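LAO/AO transport system kinase (Escherichia coli, PDB 2P67) belongs to the MeaB-like family of proteins with the P-loop NTPase fold, its precise role being left open here. Local coordinates at residues Asn55-Gly60 against Met169-Ile174; Val195-Val200 against Arg227-Glu232; Glu296-Tyr301 against Ser324-Thr329. All blocks are in the same frame, centred on the assembly; numbering follows the deposited sequence. Where two conformers were deposited one is given.

Interaction 1: Asn55-Gly60 against Met169-Ile174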
loop_
_atom_site.group_PDB
_atom_site.type_symbol
_atom_site.label_atom_id
_atom_site.label_comp_id
_atom_site.label_asym_id
_atom_site.label_seq_id
_atom_site.Cartn_x
_atom_site.Cartn_y
_atom_site.Cartn_z
ATOM N N ASN A 55 2.713 15.634 24.221
ATOM C CA ASN A 55 3.008 17.055 24.042
ATOM C C ASN A 55 4.433 17.273 23.550
ATOM O O ASN A 55 5.154 18.174 24.005
ATOM C CB ASN A 55 2.745 17.820 25.343
ATOM C CG ASN A 55 1.296 18.308 25.441
ATOM O OD1 ASN A 55 0.858 19.188 24.681
ATOM N ND2 ASN A 55 0.548 17.725 26.356
ATOM N N THR A 56 4.823 16.433 22.602
ATOM C CA THR A 56 6.174 16.419 22.060
ATOM C C THR A 56 6.053 16.382 20.528
ATOM O O THR A 56 5.257 15.618 19.985
ATOM C CB THR A 56 6.927 15.179 22.571
ATOM O OG1 THR A 56 7.020 15.242 24.002
ATOM C CG2 THR A 56 8.338 15.088 21.962
ATOM N N LEU A 57 6.820 17.229 19.845
ATOM C CA LEU A 57 6.904 17.146 18.389
ATOM C C LEU A 57 7.719 15.898 18.014
ATOM O O LEU A 57 8.892 15.785 18.387
ATOM C CB LEU A 57 7.551 18.412 17.821
ATOM C CG LEU A 57 7.793 18.474 16.302
ATOM C CD1 LEU A 57 6.502 18.317 15.494
ATOM C CD2 LEU A 57 8.552 19.738 15.933
ATOM N N ARG A 58 7.083 14.980 17.291
ATOM C CA ARG A 58 7.711 13.707 16.902
ATOM C C ARG A 58 8.142 13.817 15.446
ATOM O O ARG A 58 7.304 13.997 14.553
ATOM C CB ARG A 58 6.712 12.565 17.067
ATOM C CG ARG A 58 6.196 12.382 18.515
ATOM C CD ARG A 58 4.854 11.632 18.512
ATOM N NE ARG A 58 4.938 10.256 18.004
ATOM C CZ ARG A 58 5.056 9.162 18.766
ATOM N NH1 ARG A 58 5.172 9.252 20.103
ATOM N NH2 ARG A 58 5.094 7.963 18.188
ATOM N N LEU A 59 9.444 13.745 15.217
ATOM C CA LEU A 59 9.976 13.829 13.858
ATOM C C LEU A 59 10.584 12.512 13.405
ATOM O O LEU A 59 11.252 11.827 14.198
ATOM C CB LEU A 59 11.056 14.922 13.779
ATOM C CG LEU A 59 10.646 16.334 14.206
ATOM C CD1 LEU A 59 11.854 17.280 14.111
ATOM C CD2 LEU A 59 9.486 16.859 13.363
ATOM N N GLY A 60 10.394 12.173 12.127
ATOM C CA GLY A 60 11.096 11.044 11.548
ATOM C C GLY A 60 12.081 11.560 10.529
ATOM O O GLY A 60 11.758 12.461 9.718
ATOM N N MET A 169 4.867 6.437 12.680
ATOM C CA MET A 169 4.969 6.780 14.099
ATOM C C MET A 169 5.354 8.236 14.399
ATOM O O MET A 169 5.699 8.558 15.533
ATOM C CB MET A 169 5.922 5.803 14.823
ATOM C CG MET A 169 7.419 5.982 14.531
ATOM S SD MET A 169 8.446 4.685 15.365
ATOM C CE MET A 169 8.387 3.489 14.086
ATOM N N VAL A 170 5.323 9.122 13.396
ATOM C CA VAL A 170 5.820 10.502 13.616
ATOM C C VAL A 170 4.815 11.539 13.108
ATOM O O VAL A 170 3.951 11.211 12.293
ATOM C CB VAL A 170 7.213 10.752 12.942
ATOM C CG1 VAL A 170 8.282 9.818 13.540
ATOM C CG2 VAL A 170 7.126 10.630 11.405
ATOM N N ASP A 171 4.940 12.761 13.618
ATOM C CA ASP A 171 4.093 13.897 13.243
ATOM C C ASP A 171 4.508 14.427 11.875
ATOM O O ASP A 171 3.664 14.830 11.070
ATOM C CB ASP A 171 4.244 15.039 14.257
ATOM C CG ASP A 171 3.799 14.656 15.665
ATOM O OD1 ASP A 171 2.930 13.756 15.793
ATOM O OD2 ASP A 171 4.284 15.302 16.627
ATOM N N CYS A 172 5.815 14.432 11.633
ATOM C CA CYS A 172 6.382 15.017 10.415
ATOM C C CYS A 172 7.556 14.163 9.958
ATOM O O CYS A 172 8.490 13.922 10.743
ATOM C CB CYS A 172 6.835 16.466 10.659
ATOM S SG CYS A 172 7.517 17.297 9.159
ATOM N N PHE A 173 7.489 13.713 8.690
ATOM C CA PHE A 173 8.472 12.797 8.134
ATOM C C PHE A 173 9.374 13.492 7.114
ATOM O O PHE A 173 8.889 14.028 6.100
ATOM C CB PHE A 173 7.823 11.567 7.500
ATOM C CG PHE A 173 8.828 10.631 6.919
ATOM C CD1 PHE A 173 9.714 9.950 7.753
ATOM C CD2 PHE A 173 8.973 10.504 5.544
ATOM C CE1 PHE A 173 10.688 9.108 7.213
ATOM C CE2 PHE A 173 9.944 9.675 5.003
ATOM C CZ PHE A 173 10.801 8.988 5.831
ATOM N N ILE A 174 10.669 13.446 7.382
ATOM C CA ILE A 174 11.696 14.148 6.593
ATOM C C ILE A 174 12.669 13.137 5.979
ATOM O O ILE A 174 13.247 12.308 6.687
ATOM C CB ILE A 174 12.487 15.173 7.443
ATOM C CG1 ILE A 174 11.552 16.211 8.086
ATOM C CG2 ILE A 174 13.560 15.873 6.572
ATOM C CD1 ILE A 174 11.399 16.062 9.589
HETATM O O HOH W 1 3.002 10.900 15.751
#

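Interaction 2: Val195-Val200 against Arg227-Glu232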
loop_
_atom_site.group_PDB
_atom_site.type_symbol
_atom_site.label_atom_id
_atom_site.label_comp_id
_atom_site.label_asym_id
_atom_site.label_seq_id
_atom_site.Cartn_x
_atom_site.Cartn_y
_atom_site.Cartn_z
ATOM N N VAL A 195 4.725 9.079 1.662
ATOM C CA VAL A 195 4.899 9.506 3.064
ATOM C C VAL A 195 5.679 10.803 3.299
ATOM O O VAL A 195 5.566 11.387 4.370
ATOM C CB VAL A 195 5.529 8.370 3.918
ATOM C CG1 VAL A 195 4.639 7.103 3.884
ATOM C CG2 VAL A 195 6.943 8.063 3.472
ATOM N N ALA A 196 6.475 11.254 2.317
ATOM C CA ALA A 196 7.333 12.430 2.518
ATOM C C ALA A 196 6.549 13.680 2.877
ATOM O O ALA A 196 5.623 14.046 2.158
ATOM C CB ALA A 196 8.208 12.706 1.277
ATOM N N ASP A 197 6.910 14.322 3.993
ATOM C CA ASP A 197 6.398 15.675 4.298
ATOM C C ASP A 197 7.385 16.743 3.834
ATOM O O ASP A 197 6.982 17.834 3.370
ATOM C CB ASP A 197 6.075 15.831 5.790
ATOM C CG ASP A 197 4.974 14.878 6.237
ATOM O OD1 ASP A 197 4.003 14.686 5.462
ATOM O OD2 ASP A 197 5.101 14.292 7.331
ATOM N N LEU A 198 8.672 16.428 4.016
ATOM C CA LEU A 198 9.782 17.255 3.529
ATOM C C LEU A 198 10.862 16.360 2.922
ATOM O O LEU A 198 11.125 15.274 3.430
ATOM C CB LEU A 198 10.377 18.100 4.678
ATOM C CG LEU A 198 9.456 19.213 5.189
ATOM C CD1 LEU A 198 9.837 19.694 6.597
ATOM C CD2 LEU A 198 9.430 20.374 4.200
ATOM N N ILE A 199 11.473 16.808 1.820
ATOM C CA ILE A 199 12.642 16.159 1.259
ATOM C C ILE A 199 13.786 17.159 1.367
ATOM O O ILE A 199 13.596 18.357 1.093
ATOM C CB ILE A 199 12.481 15.786 -0.246
ATOM C CG1 ILE A 199 11.287 14.840 -0.443
ATOM C CG2 ILE A 199 13.783 15.165 -0.798
ATOM C CD1 ILE A 199 11.534 13.404 -0.119
ATOM N N VAL A 200 14.949 16.678 1.790
ATOM C CA VAL A 200 16.110 17.545 1.966
ATOM C C VAL A 200 17.289 16.971 1.168
ATOM O O VAL A 200 17.588 15.781 1.264
ATOM C CB VAL A 200 16.503 17.703 3.458
ATOM C CG1 VAL A 200 17.847 18.439 3.568
ATOM C CG2 VAL A 200 15.401 18.454 4.273
ATOM N N ARG A 227 -1.086 13.972 -6.057
ATOM C CA ARG A 227 -2.062 14.372 -5.016
ATOM C C ARG A 227 -1.372 14.507 -3.651
ATOM O O ARG A 227 -0.546 13.666 -3.283
ATOM C CB ARG A 227 -3.170 13.313 -4.923
ATOM C CG ARG A 227 -4.388 13.769 -4.106
ATOM C CD ARG A 227 -5.618 13.003 -4.545
ATOM N NE ARG A 227 -5.947 13.257 -5.953
ATOM C CZ ARG A 227 -7.032 12.779 -6.567
ATOM N NH1 ARG A 227 -7.255 13.052 -7.846
ATOM N NH2 ARG A 227 -7.893 12.017 -5.903
ATOM N N ARG A 228 -1.725 15.560 -2.903
ATOM C CA ARG A 228 -1.196 15.770 -1.555
ATOM C C ARG A 228 -1.539 14.620 -0.597
ATOM O O ARG A 228 -2.692 14.144 -0.534
ATOM C CB ARG A 228 -1.705 17.089 -0.968
ATOM C CG ARG A 228 -1.191 18.338 -1.703
ATOM C CD ARG A 228 -1.811 19.586 -1.082
ATOM N NE ARG A 228 -1.389 20.824 -1.741
ATOM C CZ ARG A 228 -1.653 22.048 -1.268
ATOM N NH1 ARG A 228 -2.329 22.191 -0.127
ATOM N NH2 ARG A 228 -1.242 23.146 -1.929
ATOM N N LYS A 229 -0.529 14.193 0.142
ATOM C CA LYS A 229 -0.715 13.277 1.267
ATOM C C LYS A 229 -1.725 13.881 2.275
ATOM O O LYS A 229 -2.652 13.184 2.756
ATOM C CB LYS A 229 0.650 13.019 1.920
ATOM C CG LYS A 229 0.604 12.281 3.299
ATOM C CD LYS A 229 2.033 12.260 3.901
ATOM C CE LYS A 229 2.095 11.572 5.247
ATOM N NZ LYS A 229 3.441 11.772 5.922
ATOM N N TYR A 230 -1.539 15.165 2.581
ATOM C CA TYR A 230 -2.482 15.959 3.379
ATOM C C TYR A 230 -2.986 17.155 2.564
ATOM O O TYR A 230 -2.174 17.946 2.068
ATOM C CB TYR A 230 -1.765 16.539 4.596
ATOM C CG TYR A 230 -1.146 15.532 5.533
ATOM C CD1 TYR A 230 -1.929 14.553 6.149
ATOM C CD2 TYR A 230 0.224 15.568 5.812
ATOM C CE1 TYR A 230 -1.361 13.634 7.040
ATOM C CE2 TYR A 230 0.805 14.658 6.693
ATOM C CZ TYR A 230 0.005 13.698 7.304
ATOM O OH TYR A 230 0.611 12.815 8.172
ATOM N N ASP A 231 -4.307 17.343 2.499
ATOM C CA ASP A 231 -4.916 18.488 1.818
ATOM C C ASP A 231 -4.259 19.814 2.240
ATOM O O ASP A 231 -4.068 20.723 1.441
ATOM C CB ASP A 231 -6.430 18.518 2.110
ATOM C CG ASP A 231 -7.118 17.167 1.852
ATOM O OD1 ASP A 231 -6.666 16.407 0.966
ATOM O OD2 ASP A 231 -8.119 16.861 2.542
ATOM N N GLU A 232 -3.937 19.906 3.534
ATOM C CA GLU A 232 -3.389 21.111 4.172
ATOM C C GLU A 232 -1.953 21.488 3.776
ATOM O O GLU A 232 -1.517 22.587 4.078
ATOM C CB GLU A 232 -3.385 20.924 5.698
ATOM C CG GLU A 232 -4.748 20.785 6.352
ATOM C CD GLU A 232 -5.302 19.362 6.362
ATOM O OE1 GLU A 232 -4.703 18.440 5.759
ATOM O OE2 GLU A 232 -6.368 19.166 6.988
HETATM O O HOH W 2 3.173 13.317 8.797
#

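Interaction 3: Glu296-Tyr301 against Ser324-Thr329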
loop_
_atom_site.group_PDB
_atom_site.type_symbol
_atom_site.label_atom_id
_atom_site.label_comp_id
_atom_site.label_asym_id
_atom_site.label_seq_id
_atom_site.Cartn_x
_atom_site.Cartn_y
_atom_site.Cartn_z
ATOM N N GLU A 296 2.620 -25.687 11.828
ATOM C CA GLU A 296 3.295 -26.597 10.911
ATOM C C GLU A 296 2.301 -27.343 10.023
ATOM O O GLU A 296 2.553 -27.547 8.836
ATOM C CB GLU A 296 4.158 -27.582 11.693
ATOM C CG GLU A 296 5.447 -27.978 10.991
ATOM C CD GLU A 296 5.969 -29.327 11.463
ATOM O OE1 GLU A 296 6.099 -29.527 12.693
ATOM O OE2 GLU A 296 6.239 -30.192 10.597
ATOM N N ASP A 297 1.169 -27.736 10.603
ATOM C CA ASP A 297 0.122 -28.436 9.870
ATOM C C ASP A 297 -0.567 -27.534 8.855
ATOM O O ASP A 297 -0.831 -27.953 7.715
ATOM C CB ASP A 297 -0.914 -29.016 10.827
ATOM C CG ASP A 297 -0.402 -30.242 11.570
ATOM O OD1 ASP A 297 0.551 -30.894 11.081
ATOM O OD2 ASP A 297 -0.964 -30.551 12.636
ATOM N N PHE A 298 -0.869 -26.303 9.267
ATOM C CA PHE A 298 -1.539 -25.372 8.369
ATOM C C PHE A 298 -0.623 -24.919 7.237
ATOM O O PHE A 298 -1.071 -24.786 6.103
ATOM C CB PHE A 298 -2.112 -24.148 9.092
ATOM C CG PHE A 298 -2.789 -23.195 8.160
ATOM C CD1 PHE A 298 -4.079 -23.459 7.696
ATOM C CD2 PHE A 298 -2.123 -22.075 7.687
ATOM C CE1 PHE A 298 -4.707 -22.587 6.788
ATOM C CE2 PHE A 298 -2.742 -21.205 6.779
ATOM C CZ PHE A 298 -4.031 -21.465 6.335
ATOM N N ASP A 299 0.640 -24.653 7.559
ATOM C CA ASP A 299 1.630 -24.245 6.565
ATOM C C ASP A 299 1.745 -25.302 5.467
ATOM O O ASP A 299 1.814 -24.971 4.278
ATOM C CB ASP A 299 2.993 -24.007 7.223
ATOM C CG ASP A 299 4.105 -23.795 6.210
ATOM O OD1 ASP A 299 4.078 -22.775 5.497
ATOM O OD2 ASP A 299 4.993 -24.666 6.110
ATOM N N ARG A 300 1.751 -26.570 5.880
ATOM C CA ARG A 300 1.838 -27.701 4.958
ATOM C C ARG A 300 0.618 -27.762 4.035
ATOM O O ARG A 300 0.764 -27.805 2.813
ATOM C CB ARG A 300 2.003 -29.003 5.760
ATOM C CG ARG A 300 1.992 -30.292 4.927
ATOM C CD ARG A 300 2.512 -31.485 5.726
ATOM N NE ARG A 300 3.923 -31.322 6.094
ATOM C CZ ARG A 300 4.380 -31.198 7.341
ATOM N NH1 ARG A 300 3.549 -31.223 8.379
ATOM N NH2 ARG A 300 5.682 -31.052 7.552
ATOM N N TYR A 301 -0.575 -27.734 4.630
ATOM C CA TYR A 301 -1.831 -27.766 3.895
ATOM C C TYR A 301 -1.996 -26.552 2.978
ATOM O O TYR A 301 -2.488 -26.672 1.846
ATOM C CB TYR A 301 -2.998 -27.832 4.873
ATOM C CG TYR A 301 -4.309 -28.177 4.215
ATOM C CD1 TYR A 301 -4.613 -29.499 3.897
ATOM C CD2 TYR A 301 -5.242 -27.188 3.899
ATOM C CE1 TYR A 301 -5.809 -29.835 3.292
ATOM C CE2 TYR A 301 -6.450 -27.516 3.283
ATOM C CZ TYR A 301 -6.722 -28.849 2.989
ATOM O OH TYR A 301 -7.898 -29.203 2.389
ATOM N N SER A 324 -10.516 -22.620 4.232
ATOM C CA SER A 324 -11.484 -22.163 5.237
ATOM C C SER A 324 -11.969 -23.313 6.110
ATOM O O SER A 324 -12.028 -23.197 7.333
ATOM C CB SER A 324 -12.688 -21.505 4.569
ATOM O OG SER A 324 -12.329 -20.284 3.956
ATOM N N GLU A 325 -12.325 -24.422 5.472
ATOM C CA GLU A 325 -12.744 -25.626 6.190
ATOM C C GLU A 325 -11.640 -26.153 7.103
ATOM O O GLU A 325 -11.910 -26.513 8.254
ATOM C CB GLU A 325 -13.199 -26.714 5.205
ATOM C CG GLU A 325 -14.468 -26.356 4.445
ATOM C CD GLU A 325 -14.911 -27.421 3.442
ATOM O OE1 GLU A 325 -14.134 -28.354 3.121
ATOM O OE2 GLU A 325 -16.057 -27.309 2.960
ATOM N N PHE A 326 -10.406 -26.206 6.598
ATOM C CA PHE A 326 -9.270 -26.624 7.417
ATOM C C PHE A 326 -9.138 -25.747 8.662
ATOM O O PHE A 326 -8.937 -26.264 9.768
ATOM C CB PHE A 326 -7.968 -26.613 6.617
ATOM C CG PHE A 326 -6.800 -27.222 7.349
ATOM C CD1 PHE A 326 -6.469 -28.568 7.169
ATOM C CD2 PHE A 326 -6.018 -26.448 8.210
ATOM C CE1 PHE A 326 -5.388 -29.132 7.842
ATOM C CE2 PHE A 326 -4.927 -27.004 8.884
ATOM C CZ PHE A 326 -4.612 -28.351 8.699
ATOM N N ILE A 327 -9.272 -24.432 8.481
ATOM C CA ILE A 327 -9.190 -23.476 9.594
ATOM C C ILE A 327 -10.323 -23.651 10.620
ATOM O O ILE A 327 -10.057 -23.689 11.824
ATOM C CB ILE A 327 -9.088 -22.013 9.088
ATOM C CG1 ILE A 327 -7.734 -21.792 8.411
ATOM C CG2 ILE A 327 -9.289 -21.007 10.236
ATOM C CD1 ILE A 327 -7.750 -20.736 7.352
ATOM N N GLN A 328 -11.563 -23.780 10.139
ATOM C CA GLN A 328 -12.737 -23.994 11.002
ATOM C C GLN A 328 -12.607 -25.269 11.823
ATOM O O GLN A 328 -12.941 -25.286 13.004
ATOM C CB GLN A 328 -14.031 -24.066 10.182
ATOM C CG GLN A 328 -14.341 -22.835 9.338
ATOM C CD GLN A 328 -14.295 -21.550 10.134
ATOM O OE1 GLN A 328 -14.964 -21.422 11.168
ATOM N NE2 GLN A 328 -13.499 -20.588 9.662
ATOM N N THR A 329 -12.123 -26.325 11.172
ATOM C CA THR A 329 -11.874 -27.627 11.783
ATOM C C THR A 329 -10.479 -27.621 12.408
ATOM O O THR A 329 -10.177 -28.441 13.277
ATOM C CB THR A 329 -11.965 -28.740 10.709
ATOM O OG1 THR A 329 -13.184 -28.589 9.980
ATOM C CG2 THR A 329 -11.926 -30.137 11.331
#

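Interaction 1: Asn55-Gly60 against Met169-Ile174
R58 and D171 meet where two neighbouring parallel strands, 57-63 and 172-177, enter the central sheet of the P-loop NTPase fold. The axes of the short strand segments 57-60 and 172-174 approach to 4.8 Å and run 28° apart, and L59 pairs with C172 and G60 with F173. Backbone hydrogen bonds set the register. G60 N donates to C172 O at 2.9 Å, and G60 O accepts from I174 N. One step earlier R58 O takes D171 N at 2.8 Å, with C172 N only weakly bonded to the same oxygen, so the pairing begins with a shared acceptor.

Two polar side chains, D171 and R58, each bond to the backbone of the other segment. D171 OD2 receives R58 N at 2.9 Å in a nearly straight bond (171° at the hydrogen), the donor standing above the carboxylate plane. The same oxygen forms a salt bridge with R272, which also belongs to the sodium ion site. R58 answers by gripping M169 O side-on: NE at 3.1 Å and NH2 at 2.8 Å converge on that single oxygen from one face of its carbonyl plane. The bend at chi3 (64°) sets NE on its course, and the remaining nitrogen, NH1, is engaged in a salt bridge with E145 of helix 133-146. A water accepts weakly from R58 NE and donates to D171 OD1, linking two groups whose charged atoms do not touch.

Apolar contacts fill the two faces. L59 CD2 lies 3.8 Å from C172 CB and also reaches I174 CD1, on the face covered by helix 248-264. V170 packs across the backbone of the facing strand, where its CG1 comes within 3.5 Å of both L59 C and G60 N.

Interaction 2: Val195-Val200 against Arg227-Glu232
K229 reaches D197 at about a right angle, its chain extended from CG to NZ, and forms a salt bridge with the buried D197 at the start of a parallel strand, 198-201, of the P-loop NTPase sheet. CG stands anti to the backbone N (chi1 169°), and the straight chain beyond it carries the ammonium from the loop after helix 209-225 to residues 195-197. There NZ donates to V195 O at 2.7 Å and to D197 OD1 at 3.0 Å, the latter on the syn side but 33° out of the carboxylate plane; the bond to OD2 is weak.

The Y230 ring lies obliquely beside the aspartate, its plane 27° from that of the carboxylate, with CE2 3.4 Å from D197 OD1. K229 CG sits over the centre of one ring face, so lysine and tyrosine pack together as they approach D197. The carboxylate has a further backbone partner: OD2 accepts from F173 N, linking the residue that precedes strand 198-201 to strand 172-177. At the ring edge a water joins all three side chains, accepting from K229 NZ and Y230 OH and donating to D197 OD2 at 2.6 Å.

Interaction 3: Glu296-Tyr301 against Ser324-Thr329
F298, Y301 and F326 all carry CG anti to the backbone N (chi1 -172° in F326); these torsions set each CG on the side of the carbonyl carbon, and the three rings meet between the two segments. The result is an aromatic cluster in an antiparallel helix pair, segments 296-301 and 324-328, whose axes approach no closer than 11.2 Å, a separation bridged by large side chains.

F326 is the shared member. Its ring forms an offset stack with Y301, with centroids 4.5 Å apart and planes inclined by 15°, while the two side chains slide past each other in opposite directions. The offset can be followed atom by atom: F326 CD1 lies over the centre of the tyrosine ring, 3.6 Å above its plane, and Y301 CB stands over the F326 face toward the rim. That CB makes a CH-pi contact, 4.2 Å from the F326 centroid.

F298 meets F326 differently. Their planes are 48° apart and the centroids 6.0 Å, an oblique pairing in which F326 CD2 comes to the edge of the F298 ring, near its plane, 3.6 Å from CD1. Farther out on the same ring, F298 CE1 touches I327 CG1 at 3.5 Å, with I327 CD1 close by. F326 CZ reaches back to the backbone at D297 O. Apart from D297 O, the partners are carbon atoms: a ring face for Y301, a ring edge for F298.

Both helices belong to the C-terminal hairpin, 296-310 and 316-328, which follows the long helix 267-294. L292 of that helix packs against F298 and I327, F293 meets F298 edge-to-face, and T284 and V288 of the second subunit pack on F298 and I327 respectively.

From the N terminus, interaction 1 closes first, joining strand 57-63 to strand 172-177 across a loop of 108 residues. Interaction 2 then closes a shorter loop of 26 residues, containing helix 209-225, and fastens the start of strand 198-201 to the segment leading to strand 236-239. Interaction 3 ties helix 296-310 to helix 316-328 at the C-terminal end of the modelled chain. The three loops follow in series, without nesting or crossing. Interactions 1 and 2 touch through adjacent strands, whereas interaction 3 has its centre about 42 Å from that of interaction 1, beyond helix 267-294. Interactions 2 and 3 both reach the second subunit.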